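Local coordinates for phenylalanyl-tRNA synthetase beta chain (Pyrococcus horikoshii, PDB 2CXI), which is the beta subunit of an alpha2-beta2 synthetase that attaches L-phenylalanine to tRNA(Phe) at the expense of ATP, represented here by its N-terminal fragment, at residues A[67-80]-A[305-317]. Sequence-based numbering, arbitrary orientation.
Sequences RQIKWALGIEKGLP and ELLEKMMYEVEIS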
loop_
_atom_site.group_PDB
_atom_site.type_symbol
_atom_site.label_atom_id
_atom_site.label_comp_id
_atom_site.label_asym_id
_atom_site.label_seq_id
_atom_site.Cartn_x
_atom_site.Cartn_y
_atom_site.Cartn_z
ATOM N N ARG A 67 39.068 12.200 -10.568
ATOM C CA ARG A 67 39.024 10.777 -10.924
ATOM C C ARG A 67 40.080 10.514 -12.006
ATOM O O ARG A 67 40.914 9.633 -11.849
ATOM C CB ARG A 67 37.599 10.414 -11.404
ATOM C CG ARG A 67 37.298 8.902 -11.622
ATOM C CD ARG A 67 35.778 8.700 -11.743
ATOM N NE ARG A 67 35.266 9.540 -12.819
ATOM C CZ ARG A 67 34.063 10.104 -12.868
ATOM N NH1 ARG A 67 33.157 9.927 -11.891
ATOM N NH2 ARG A 67 33.762 10.842 -13.930
ATOM N N GLN A 68 40.091 11.317 -13.069
ATOM C CA GLN A 68 41.103 11.162 -14.099
ATOM C C GLN A 68 42.507 11.229 -13.572
ATOM O O GLN A 68 43.356 10.403 -13.939
ATOM C CB GLN A 68 41.017 12.253 -15.146
ATOM C CG GLN A 68 40.875 11.674 -16.456
ATOM C CD GLN A 68 39.432 11.538 -16.609
ATOM O OE1 GLN A 68 38.920 10.581 -17.198
ATOM N NE2 GLN A 68 38.724 12.502 -16.010
ATOM N N ILE A 69 42.765 12.245 -12.763
ATOM C CA ILE A 69 44.096 12.400 -12.166
ATOM C C ILE A 69 44.481 11.189 -11.312
ATOM O O ILE A 69 45.635 10.759 -11.339
ATOM C CB ILE A 69 44.190 13.743 -11.421
ATOM C CG1 ILE A 69 44.100 14.880 -12.439
ATOM C CG2 ILE A 69 45.510 13.863 -10.587
ATOM C CD1 ILE A 69 43.826 16.267 -11.771
ATOM N N LYS A 70 43.542 10.662 -10.526
ATOM C CA LYS A 70 43.852 9.476 -9.703
ATOM C C LYS A 70 44.319 8.313 -10.593
ATOM O O LYS A 70 45.277 7.603 -10.251
ATOM C CB LYS A 70 42.646 9.036 -8.835
ATOM C CG LYS A 70 42.473 9.906 -7.547
ATOM C CD LYS A 70 41.449 9.329 -6.583
ATOM C CE LYS A 70 40.039 9.476 -7.122
ATOM N NZ LYS A 70 39.065 9.221 -5.966
ATOM N N TRP A 71 43.635 8.101 -11.719
ATOM C CA TRP A 71 44.030 7.064 -12.680
ATOM C C TRP A 71 45.365 7.388 -13.367
ATOM O O TRP A 71 46.254 6.515 -13.492
ATOM C CB TRP A 71 42.899 6.838 -13.713
ATOM C CG TRP A 71 42.063 5.631 -13.401
ATOM C CD1 TRP A 71 42.130 4.428 -14.012
ATOM C CD2 TRP A 71 41.025 5.523 -12.404
ATOM N NE1 TRP A 71 41.198 3.561 -13.463
ATOM C CE2 TRP A 71 40.503 4.218 -12.479
ATOM C CE3 TRP A 71 40.481 6.410 -11.449
ATOM C CZ2 TRP A 71 39.481 3.755 -11.620
ATOM C CZ3 TRP A 71 39.450 5.959 -10.604
ATOM C CH2 TRP A 71 38.966 4.642 -10.700
ATOM N N ALA A 72 45.542 8.636 -13.770
ATOM C CA ALA A 72 46.818 9.055 -14.370
ATOM C C ALA A 72 48.002 8.794 -13.429
ATOM O O ALA A 72 49.072 8.370 -13.862
ATOM C CB ALA A 72 46.760 10.517 -14.757
ATOM N N LEU A 73 47.801 9.030 -12.138
ATOM C CA LEU A 73 48.850 8.803 -11.158
ATOM C C LEU A 73 48.931 7.363 -10.689
ATOM O O LEU A 73 49.770 7.052 -9.865
ATOM C CB LEU A 73 48.661 9.717 -9.924
ATOM C CG LEU A 73 48.691 11.212 -10.247
ATOM C CD1 LEU A 73 48.244 12.059 -9.040
ATOM C CD2 LEU A 73 50.045 11.671 -10.841
ATOM N N GLY A 74 48.027 6.499 -11.144
ATOM C CA GLY A 74 48.003 5.129 -10.658
ATOM C C GLY A 74 47.517 4.943 -9.237
ATOM O O GLY A 74 47.858 3.948 -8.614
ATOM N N ILE A 75 46.751 5.884 -8.691
ATOM C CA ILE A 75 46.180 5.712 -7.349
ATOM C C ILE A 75 45.033 4.711 -7.481
ATOM O O ILE A 75 44.789 3.896 -6.581
ATOM C CB ILE A 75 45.738 7.074 -6.771
ATOM C CG1 ILE A 75 46.954 7.979 -6.524
ATOM C CG2 ILE A 75 44.908 6.934 -5.476
ATOM C CD1 ILE A 75 46.550 9.467 -6.294
ATOM N N GLU A 76 44.357 4.736 -8.632
ATOM C CA GLU A 76 43.462 3.658 -9.029
ATOM C C GLU A 76 43.835 3.205 -10.451
ATOM O O GLU A 76 44.577 3.913 -11.138
ATOM C CB GLU A 76 42.005 4.110 -8.983
ATOM C CG GLU A 76 41.553 4.704 -7.642
ATOM C CD GLU A 76 41.264 3.647 -6.583
ATOM O OE1 GLU A 76 41.295 2.440 -6.886
ATOM O OE2 GLU A 76 41.005 4.033 -5.418
ATOM N N LYS A 77 43.366 2.021 -10.858
ATOM C CA LYS A 77 43.565 1.532 -12.220
ATOM C C LYS A 77 42.440 0.622 -12.694
ATOM O O LYS A 77 41.698 0.085 -11.875
ATOM C CB LYS A 77 44.957 0.902 -12.445
ATOM C CG LYS A 77 45.194 -0.488 -11.884
ATOM C CD LYS A 77 46.620 -0.920 -12.289
ATOM C CE LYS A 77 46.635 -2.326 -12.851
ATOM N NZ LYS A 77 48.047 -2.805 -12.987
ATOM N N GLY A 78 42.288 0.492 -14.013
ATOM C CA GLY A 78 41.219 -0.340 -14.581
ATOM C C GLY A 78 39.852 0.303 -14.491
ATOM O O GLY A 78 39.749 1.522 -14.373
ATOM N N LEU A 79 38.802 -0.514 -14.554
ATOM C CA LEU A 79 37.447 -0.030 -14.491
ATOM C C LEU A 79 37.085 0.481 -13.093
ATOM O O LEU A 79 37.266 -0.253 -12.129
ATOM C CB LEU A 79 36.469 -1.169 -14.782
ATOM C CG LEU A 79 35.604 -1.384 -16.006
ATOM C CD1 LEU A 79 34.586 -2.454 -15.613
ATOM C CD2 LEU A 79 34.928 -0.130 -16.558
ATOM N N PRO A 80 36.547 1.695 -12.966
ATOM C CA PRO A 80 36.012 2.152 -11.673
ATOM C C PRO A 80 34.767 1.350 -11.330
ATOM O O PRO A 80 33.927 1.121 -12.187
ATOM C CB PRO A 80 35.660 3.622 -11.901
ATOM C CG PRO A 80 35.648 3.824 -13.368
ATOM C CD PRO A 80 36.459 2.731 -14.002
ATOM N N GLU A 305 48.368 -1.780 -20.069
ATOM C CA GLU A 305 48.676 -0.892 -18.960
ATOM C C GLU A 305 48.247 0.543 -19.254
ATOM O O GLU A 305 47.799 1.241 -18.364
ATOM C CB GLU A 305 50.171 -0.867 -18.689
ATOM C CG GLU A 305 50.758 -2.161 -18.130
ATOM C CD GLU A 305 52.215 -1.974 -17.777
ATOM O OE1 GLU A 305 53.102 -2.630 -18.400
ATOM O OE2 GLU A 305 52.475 -1.128 -16.888
ATOM N N LEU A 306 48.430 0.990 -20.486
ATOM C CA LEU A 306 47.998 2.346 -20.864
ATOM C C LEU A 306 46.466 2.472 -20.819
ATOM O O LEU A 306 45.940 3.448 -20.281
ATOM C CB LEU A 306 48.523 2.715 -22.245
ATOM C CG LEU A 306 50.043 2.955 -22.364
ATOM C CD1 LEU A 306 50.367 3.263 -23.802
ATOM C CD2 LEU A 306 50.589 4.079 -21.444
ATOM N N LEU A 307 45.757 1.482 -21.369
ATOM C CA LEU A 307 44.289 1.502 -21.341
ATOM C C LEU A 307 43.706 1.377 -19.923
ATOM O O LEU A 307 42.664 1.952 -19.630
ATOM C CB LEU A 307 43.736 0.391 -22.229
ATOM C CG LEU A 307 43.947 0.590 -23.737
ATOM C CD1 LEU A 307 43.545 -0.708 -24.424
ATOM C CD2 LEU A 307 43.129 1.753 -24.280
ATOM N N GLU A 308 44.388 0.642 -19.039
ATOM C CA GLU A 308 43.983 0.633 -17.624
ATOM C C GLU A 308 44.087 2.004 -16.925
ATOM O O GLU A 308 43.264 2.297 -16.083
ATOM C CB GLU A 308 44.697 -0.475 -16.836
ATOM C CG GLU A 308 44.282 -1.867 -17.293
ATOM C CD GLU A 308 45.013 -2.985 -16.562
ATOM O OE1 GLU A 308 46.166 -2.773 -16.158
ATOM O OE2 GLU A 308 44.429 -4.082 -16.424
ATOM N N LYS A 309 45.085 2.830 -17.283
ATOM C CA LYS A 309 45.157 4.222 -16.820
ATOM C C LYS A 309 44.033 5.099 -17.364
ATOM O O LYS A 309 43.813 6.163 -16.846
ATOM C CB LYS A 309 46.497 4.876 -17.224
ATOM C CG LYS A 309 47.714 4.353 -16.488
ATOM C CD LYS A 309 49.004 4.922 -17.088
ATOM C CE LYS A 309 50.225 4.243 -16.438
ATOM N NZ LYS A 309 51.493 4.973 -16.785
HETATM N N MSE A 310 43.366 4.653 -18.429
HETATM C CA MSE A 310 42.270 5.391 -19.087
HETATM C C MSE A 310 40.910 4.830 -18.663
HETATM O O MSE A 310 39.869 5.165 -19.230
HETATM C CB MSE A 310 42.444 5.364 -20.601
HETATM C CG MSE A 310 43.770 5.968 -21.043
HETATM SE SE MSE A 310 43.873 7.892 -20.409
HETATM C CE MSE A 310 42.470 8.732 -21.561
HETATM N N MSE A 311 40.955 3.998 -17.632
HETATM C CA MSE A 311 39.771 3.472 -16.938
HETATM C C MSE A 311 39.102 2.322 -17.677
HETATM O O MSE A 311 37.909 2.047 -17.453
HETATM C CB MSE A 311 38.754 4.574 -16.596
HETATM C CG MSE A 311 39.363 5.705 -15.752
HETATM SE SE MSE A 311 38.050 7.003 -15.176
HETATM C CE MSE A 311 37.524 7.590 -16.768
ATOM N N TYR A 312 39.872 1.606 -18.504
ATOM C CA TYR A 312 39.319 0.427 -19.176
ATOM C C TYR A 312 39.638 -0.851 -18.419
ATOM O O TYR A 312 40.717 -0.997 -17.859
ATOM C CB TYR A 312 39.852 0.216 -20.610
ATOM C CG TYR A 312 39.481 1.245 -21.642
ATOM C CD1 TYR A 312 38.414 1.026 -22.541
ATOM C CD2 TYR A 312 40.253 2.399 -21.784
ATOM C CE1 TYR A 312 38.100 1.974 -23.522
ATOM C CE2 TYR A 312 39.940 3.344 -22.767
ATOM C CZ TYR A 312 38.900 3.122 -23.629
ATOM O OH TYR A 312 38.622 4.066 -24.596
ATOM N N GLU A 313 38.710 -1.802 -18.475
ATOM C CA GLU A 313 39.058 -3.179 -18.204
ATOM C C GLU A 313 39.530 -3.780 -19.503
ATOM O O GLU A 313 38.958 -3.510 -20.555
ATOM C CB GLU A 313 37.883 -3.992 -17.644
ATOM C CG GLU A 313 38.228 -5.463 -17.460
ATOM C CD GLU A 313 37.024 -6.269 -17.035
ATOM O OE1 GLU A 313 36.650 -6.172 -15.855
ATOM O OE2 GLU A 313 36.465 -6.983 -17.891
ATOM N N VAL A 314 40.587 -4.579 -19.441
ATOM C CA VAL A 314 41.243 -5.080 -20.654
ATOM C C VAL A 314 41.531 -6.585 -20.484
ATOM O O VAL A 314 42.222 -6.976 -19.539
ATOM C CB VAL A 314 42.621 -4.369 -20.910
ATOM C CG1 VAL A 314 43.250 -4.899 -22.194
ATOM C CG2 VAL A 314 42.492 -2.831 -20.935
ATOM N N GLU A 315 40.978 -7.380 -21.397
ATOM C CA GLU A 315 41.211 -8.818 -21.486
ATOM C C GLU A 315 41.757 -9.115 -22.881
ATOM O O GLU A 315 41.047 -8.955 -23.866
ATOM C CB GLU A 315 39.905 -9.607 -21.252
ATOM C CG GLU A 315 39.913 -10.991 -21.908
ATOM C CD GLU A 315 38.758 -11.888 -21.461
ATOM O OE1 GLU A 315 37.776 -12.063 -22.248
ATOM O OE2 GLU A 315 38.840 -12.416 -20.320
ATOM N N ILE A 316 43.012 -9.544 -22.945
ATOM C CA ILE A 316 43.644 -9.833 -24.230
ATOM C C ILE A 316 43.680 -11.330 -24.476
ATOM O O ILE A 316 44.182 -12.082 -23.640
ATOM C CB ILE A 316 45.079 -9.289 -24.293
ATOM C CG1 ILE A 316 45.109 -7.761 -24.114
ATOM C CG2 ILE A 316 45.739 -9.717 -25.641
ATOM C CD1 ILE A 316 46.508 -7.263 -23.747
ATOM N N SER A 317 43.141 -11.764 -25.608
ATOM C CA SER A 317 43.407 -13.119 -26.059
ATOM C C SER A 317 43.664 -13.140 -27.555
ATOM O O SER A 317 42.865 -12.622 -28.342
ATOM C CB SER A 317 42.300 -14.100 -25.659
ATOM O OG SER A 317 41.037 -13.689 -26.148
HETATM O O HOH W 1 39.450 8.039 -19.475
#
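Met-311, a selenomethionine lying across the indole of Trp-71, illustrates how the residue that ends a helix can double as a packing surface. It is the C-prime residue of a Schellman motif that closes helix 300-309 of the B5 domain, and its positive phi turns the chain toward strand 313-317. The side chain can be followed outward against helix 62-72 and the loop after it. CB touches both Gly-78 O and Pro-80 CD, 3.9 Å from each. With chi1 at -56°, CG stands anti to the carbonyl carbon and settles over the five-membered ring of Trp-71, 3.5 Å from its centroid and only 7° off the normal, a CH-pi contact. SE continues above the six-membered ring in a Met-aromatic contact, where the aliphatic CG of Arg-67 crosses it at about a right angle. The chain then bends at chi3, and CE ends 3.3 Å from Gln-68 OE1.

The opposite face of the indole is covered near its rim by Glu-76 CB and Lys-77 N, which sandwiches the ring between its own loop and the B5 domain. Its rotation is further fixed by NE1, which donates to Gly-78 O at 2.7 Å, the acceptor lying 22° out of the ring plane. The same glycine joins the two segments through its backbone: Gly-78 N donates to Glu-308 O at 2.9 Å, while Met-311 N reaches that oxygen from the other face of the carbonyl plane. This last-turn carbonyl is thus gripped twice, once from within its own Schellman motif and once by the partner loop. One residue on, Tyr-312 OH hydrogen-bonds OD2 of Asp-341, a predicted magnesium ligand. Next to the bonded pair, Gly-78 CA directs a C-H toward Tyr-312 O, a buried oxygen without a conventional hydrogen-bond donor, at 3.4 Å.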